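Local coordinates for uncharacterized protein YobA (Bacillus subtilis subsp. subtilis str. 168, PDB 4QY7) that is of unknown function but adopts an OB-fold and belongs to the DUF3221 family, with a signal sequence that suggests it is exported, at residues Asn48-Asn60 with Ser80-Leu92. Sequence-based numbering, arbitrary orientation. Where two conformers were deposited one is given.
Sequences NNIVIVGLSEIDN and SNPPSATIQKYEL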
loop_
_atom_site.group_PDB
_atom_site.type_symbol
_atom_site.label_atom_id
_atom_site.label_comp_id
_atom_site.label_asym_id
_atom_site.label_seq_id
_atom_site.Cartn_x
_atom_site.Cartn_y
_atom_site.Cartn_z
ATOM N N ASN A 48 8.395 -3.651 -9.348
ATOM C CA ASN A 48 7.581 -2.673 -10.087
ATOM C C ASN A 48 6.078 -2.895 -9.866
ATOM O O ASN A 48 5.290 -2.253 -10.554
ATOM C CB ASN A 48 7.895 -2.655 -11.589
ATOM C CG ASN A 48 9.359 -2.483 -11.857
ATOM O OD1 ASN A 48 10.070 -1.807 -11.098
ATOM N ND2 ASN A 48 9.853 -3.107 -12.916
ATOM N N ASN A 49 5.669 -3.761 -8.898
ATOM C CA ASN A 49 4.248 -3.951 -8.592
ATOM C C ASN A 49 4.047 -3.848 -7.051
ATOM O O ASN A 49 3.215 -4.548 -6.483
ATOM C CB ASN A 49 3.758 -5.291 -9.131
ATOM C CG ASN A 49 3.489 -5.233 -10.610
ATOM O OD1 ASN A 49 4.291 -5.688 -11.422
ATOM N ND2 ASN A 49 2.384 -4.609 -10.986
ATOM N N ILE A 50 4.848 -3.002 -6.397
ATOM C CA ILE A 50 4.826 -2.795 -4.954
ATOM C C ILE A 50 4.751 -1.323 -4.675
ATOM O O ILE A 50 5.403 -0.523 -5.371
ATOM C CB ILE A 50 6.112 -3.340 -4.271
ATOM C CG1 ILE A 50 6.216 -4.837 -4.369
ATOM C CG2 ILE A 50 6.243 -2.896 -2.782
ATOM C CD1 ILE A 50 7.591 -5.199 -4.551
ATOM N N VAL A 51 4.003 -0.957 -3.640
ATOM C CA VAL A 51 3.907 0.414 -3.154
ATOM C C VAL A 51 4.042 0.363 -1.643
ATOM O O VAL A 51 3.403 -0.511 -1.013
ATOM C CB VAL A 51 2.585 1.113 -3.550
ATOM C CG1 VAL A 51 2.594 2.576 -3.094
ATOM C CG2 VAL A 51 2.335 1.012 -5.060
ATOM N N ILE A 52 4.796 1.283 -1.055
ATOM C CA ILE A 52 4.917 1.358 0.388
ATOM C C ILE A 52 4.062 2.541 0.809
ATOM O O ILE A 52 4.274 3.620 0.287
ATOM C CB ILE A 52 6.405 1.503 0.777
ATOM C CG1 ILE A 52 7.163 0.208 0.359
ATOM C CG2 ILE A 52 6.526 1.772 2.294
ATOM C CD1 ILE A 52 8.516 0.293 0.333
ATOM N N VAL A 53 3.111 2.362 1.716
ATOM C CA VAL A 53 2.268 3.462 2.153
ATOM C C VAL A 53 2.564 3.786 3.620
ATOM O O VAL A 53 2.505 2.919 4.481
ATOM C CB VAL A 53 0.760 3.250 1.900
ATOM C CG1 VAL A 53 0.477 3.175 0.386
ATOM C CG2 VAL A 53 0.216 2.009 2.608
ATOM N N GLY A 54 2.974 5.011 3.871
ATOM C CA GLY A 54 3.213 5.476 5.219
ATOM C C GLY A 54 1.884 5.764 5.892
ATOM O O GLY A 54 1.029 6.444 5.313
ATOM N N LEU A 55 1.717 5.286 7.132
ATOM C CA LEU A 55 0.451 5.432 7.868
ATOM C C LEU A 55 0.469 6.485 9.003
ATOM O O LEU A 55 -0.538 6.579 9.726
ATOM C CB LEU A 55 0.125 4.051 8.481
ATOM C CG LEU A 55 0.015 2.880 7.486
ATOM C CD1 LEU A 55 -0.127 1.558 8.222
ATOM C CD2 LEU A 55 -1.118 3.106 6.489
ATOM N N SER A 56 1.536 7.302 9.125
ATOM C CA SER A 56 1.655 8.307 10.198
ATOM C C SER A 56 0.466 9.253 10.302
ATOM O O SER A 56 0.171 9.729 11.400
ATOM C CB SER A 56 2.900 9.161 9.994
ATOM O OG SER A 56 4.066 8.358 9.969
ATOM N N GLU A 57 -0.169 9.589 9.169
ATOM C CA GLU A 57 -1.266 10.548 9.164
ATOM C C GLU A 57 -2.633 9.936 9.409
ATOM O O GLU A 57 -3.545 10.709 9.638
ATOM C CB GLU A 57 -1.294 11.334 7.837
ATOM C CG GLU A 57 -0.072 12.205 7.626
ATOM C CD GLU A 57 0.006 13.344 8.619
ATOM O OE1 GLU A 57 -0.864 14.243 8.562
ATOM O OE2 GLU A 57 0.900 13.306 9.497
ATOM N N ILE A 58 -2.783 8.600 9.434
ATOM C CA ILE A 58 -4.074 7.968 9.663
ATOM C C ILE A 58 -4.274 7.836 11.158
ATOM O O ILE A 58 -3.397 7.309 11.840
ATOM C CB ILE A 58 -4.180 6.593 8.963
ATOM C CG1 ILE A 58 -3.830 6.662 7.444
ATOM C CG2 ILE A 58 -5.572 6.022 9.192
ATOM C CD1 ILE A 58 -4.729 7.516 6.585
ATOM N N ASP A 59 -5.432 8.267 11.658
ATOM C CA ASP A 59 -5.752 8.257 13.097
ATOM C C ASP A 59 -5.763 6.840 13.706
ATOM O O ASP A 59 -5.177 6.639 14.767
ATOM C CB ASP A 59 -7.100 8.955 13.373
ATOM C CG ASP A 59 -8.299 8.408 12.625
ATOM O OD1 ASP A 59 -8.116 7.483 11.798
ATOM O OD2 ASP A 59 -9.412 8.931 12.830
ATOM N N ASN A 60 -6.382 5.871 13.025
ATOM C CA ASN A 60 -6.452 4.490 13.504
ATOM C C ASN A 60 -6.351 3.533 12.324
ATOM O O ASN A 60 -7.084 3.691 11.351
ATOM C CB ASN A 60 -7.756 4.266 14.265
ATOM C CG ASN A 60 -7.818 2.917 14.958
ATOM O OD1 ASN A 60 -8.020 1.875 14.318
ATOM N ND2 ASN A 60 -7.621 2.891 16.275
ATOM N N SER A 80 11.312 7.088 -4.822
ATOM C CA SER A 80 11.860 5.873 -4.276
ATOM C C SER A 80 11.471 4.695 -5.164
ATOM O O SER A 80 10.533 4.802 -5.966
ATOM C CB SER A 80 11.323 5.667 -2.854
ATOM O OG SER A 80 9.923 5.417 -2.836
ATOM N N ASN A 81 12.204 3.608 -5.026
ATOM C CA ASN A 81 11.910 2.354 -5.743
ATOM C C ASN A 81 11.958 1.229 -4.728
ATOM O O ASN A 81 13.034 0.900 -4.247
ATOM C CB ASN A 81 12.906 2.128 -6.871
ATOM C CG ASN A 81 12.536 0.952 -7.746
ATOM O OD1 ASN A 81 11.660 0.145 -7.406
ATOM N ND2 ASN A 81 13.192 0.835 -8.895
ATOM N N PRO A 82 10.829 0.620 -4.377
ATOM C CA PRO A 82 9.466 0.890 -4.862
ATOM C C PRO A 82 8.965 2.281 -4.502
ATOM O O PRO A 82 9.416 2.868 -3.520
ATOM C CB PRO A 82 8.596 -0.145 -4.125
ATOM C CG PRO A 82 9.509 -1.134 -3.561
ATOM C CD PRO A 82 10.855 -0.478 -3.400
ATOM N N PRO A 83 7.975 2.786 -5.239
ATOM C CA PRO A 83 7.398 4.072 -4.865
ATOM C C PRO A 83 6.784 4.003 -3.482
ATOM O O PRO A 83 6.381 2.931 -3.013
ATOM C CB PRO A 83 6.321 4.347 -5.934
ATOM C CG PRO A 83 6.213 3.153 -6.738
ATOM C CD PRO A 83 7.298 2.175 -6.397
ATOM N N SER A 84 6.754 5.123 -2.824
ATOM C CA SER A 84 6.195 5.230 -1.505
ATOM C C SER A 84 5.415 6.511 -1.379
ATOM O O SER A 84 5.646 7.463 -2.146
ATOM C CB SER A 84 7.298 5.162 -0.462
ATOM O OG SER A 84 8.347 6.048 -0.818
ATOM N N ALA A 85 4.428 6.515 -0.482
ATOM C CA ALA A 85 3.671 7.742 -0.281
ATOM C C ALA A 85 3.079 7.784 1.084
ATOM O O ALA A 85 2.658 6.734 1.593
ATOM C CB ALA A 85 2.553 7.845 -1.315
ATOM N N THR A 86 2.986 8.991 1.661
ATOM C CA THR A 86 2.262 9.181 2.932
ATOM C C THR A 86 0.797 9.282 2.577
ATOM O O THR A 86 0.466 10.160 1.789
ATOM C CB THR A 86 2.705 10.456 3.614
ATOM O OG1 THR A 86 4.115 10.396 3.799
ATOM C CG2 THR A 86 1.990 10.662 4.951
ATOM N N ILE A 87 -0.076 8.419 3.093
ATOM C CA ILE A 87 -1.466 8.458 2.637
ATOM C C ILE A 87 -2.325 9.251 3.583
ATOM O O ILE A 87 -2.006 9.351 4.771
ATOM C CB ILE A 87 -2.044 7.047 2.394
ATOM C CG1 ILE A 87 -2.049 6.174 3.689
ATOM C CG2 ILE A 87 -1.223 6.349 1.277
ATOM C CD1 ILE A 87 -2.999 4.944 3.633
ATOM N N GLN A 88 -3.381 9.866 3.049
ATOM C CA GLN A 88 -4.312 10.683 3.837
ATOM C C GLN A 88 -5.581 9.916 4.162
ATOM O O GLN A 88 -6.306 10.283 5.084
ATOM C CB GLN A 88 -4.693 11.961 3.067
ATOM C CG GLN A 88 -3.507 12.819 2.618
ATOM C CD GLN A 88 -2.648 13.300 3.763
ATOM O OE1 GLN A 88 -3.141 13.622 4.848
ATOM N NE2 GLN A 88 -1.343 13.387 3.542
ATOM N N LYS A 89 -5.877 8.853 3.392
ATOM C CA LYS A 89 -7.081 8.103 3.611
ATOM C C LYS A 89 -6.988 6.773 2.942
ATOM O O LYS A 89 -6.215 6.590 1.995
ATOM C CB LYS A 89 -8.248 8.909 2.995
ATOM C CG LYS A 89 -9.623 8.224 2.992
ATOM C CD LYS A 89 -10.739 9.204 2.637
ATOM C CE LYS A 89 -10.815 9.532 1.166
ATOM N NZ LYS A 89 -11.659 10.732 0.918
ATOM N N TYR A 90 -7.750 5.810 3.432
ATOM C CA TYR A 90 -7.869 4.559 2.697
ATOM C C TYR A 90 -9.280 4.051 2.820
ATOM O O TYR A 90 -10.025 4.427 3.736
ATOM C CB TYR A 90 -6.870 3.468 3.102
ATOM C CG TYR A 90 -7.025 3.010 4.535
ATOM C CD1 TYR A 90 -7.873 1.962 4.865
ATOM C CD2 TYR A 90 -6.225 3.538 5.542
ATOM C CE1 TYR A 90 -8.038 1.560 6.191
ATOM C CE2 TYR A 90 -6.335 3.102 6.857
ATOM C CZ TYR A 90 -7.247 2.120 7.180
ATOM O OH TYR A 90 -7.324 1.731 8.490
ATOM N N GLU A 91 -9.640 3.212 1.853
ATOM C CA GLU A 91 -10.953 2.579 1.815
ATOM C C GLU A 91 -10.785 1.097 1.602
ATOM O O GLU A 91 -9.995 0.695 0.758
ATOM C CB GLU A 91 -11.818 3.188 0.710
ATOM C CG GLU A 91 -13.223 2.615 0.691
ATOM C CD GLU A 91 -14.209 3.386 -0.156
ATOM O OE1 GLU A 91 -13.829 3.799 -1.274
ATOM O OE2 GLU A 91 -15.367 3.558 0.289
ATOM N N LEU A 92 -11.536 0.272 2.374
ATOM C CA LEU A 92 -11.463 -1.172 2.220
ATOM C C LEU A 92 -12.372 -1.563 1.042
ATOM O O LEU A 92 -13.541 -1.174 1.008
ATOM C CB LEU A 92 -11.894 -1.921 3.515
ATOM C CG LEU A 92 -11.053 -1.642 4.821
ATOM C CD1 LEU A 92 -11.473 -2.593 5.952
ATOM C CD2 LEU A 92 -9.562 -1.830 4.616
HETATM O O HOH W 1 12.627 -2.006 -10.283
HETATM O O HOH W 2 -0.304 8.416 6.628
#
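Ile-52 and Gly-54 join Pro-83, Ala-85 and Ile-87 in the parallel strand pairing of this OB-fold, where strand 84-86 runs beside strand 50-54 at an edge of the mixed sheet. Four backbone hydrogen bonds join segments 48-60 and 80-92. Ile-52 N reaches Pro-83 O at 3.0 Å, Ala-85 N returns to Ile-52 O, Gly-54 N meets Ala-85 O, and Ile-87 N closes the series on Gly-54 O with an almost straight N-H...O angle of 174°.

Ile-87 makes three of the apolar contacts: CG2 meets Val-53 CG1 at 3.7 Å, CD1 lies alongside Leu-55 CD2 at 3.9 Å, and CG1 faces Ile-58 CD1. A serine here would probably leave the Val-53 and Leu-55 methyls without their partner and open a gap in the core, where Val-72 of strand 69-74 also touches Ile-87. Ile-58, closing the type I turn that starts at Leu-55, lays CD1 over the face of the Gln-88 peptide, and its CG2 approaches Tyr-90 CE2 obliquely. At the other end Pro-82, behind a cis peptide bond, lies beside Ile-50, with Met-43 of helix 39-45 touching both.

With chi1 at 61°, Ile-87 CG1 sits between backbone N and carbonyl carbon, in van der Waals contact with Gly-54 O at 3.5 Å. Where the pairing ends, one water donates to both Gly-54 O and Ile-87 O, each at 2.7 Å, and accepts from Glu-57 N at 2.8 Å.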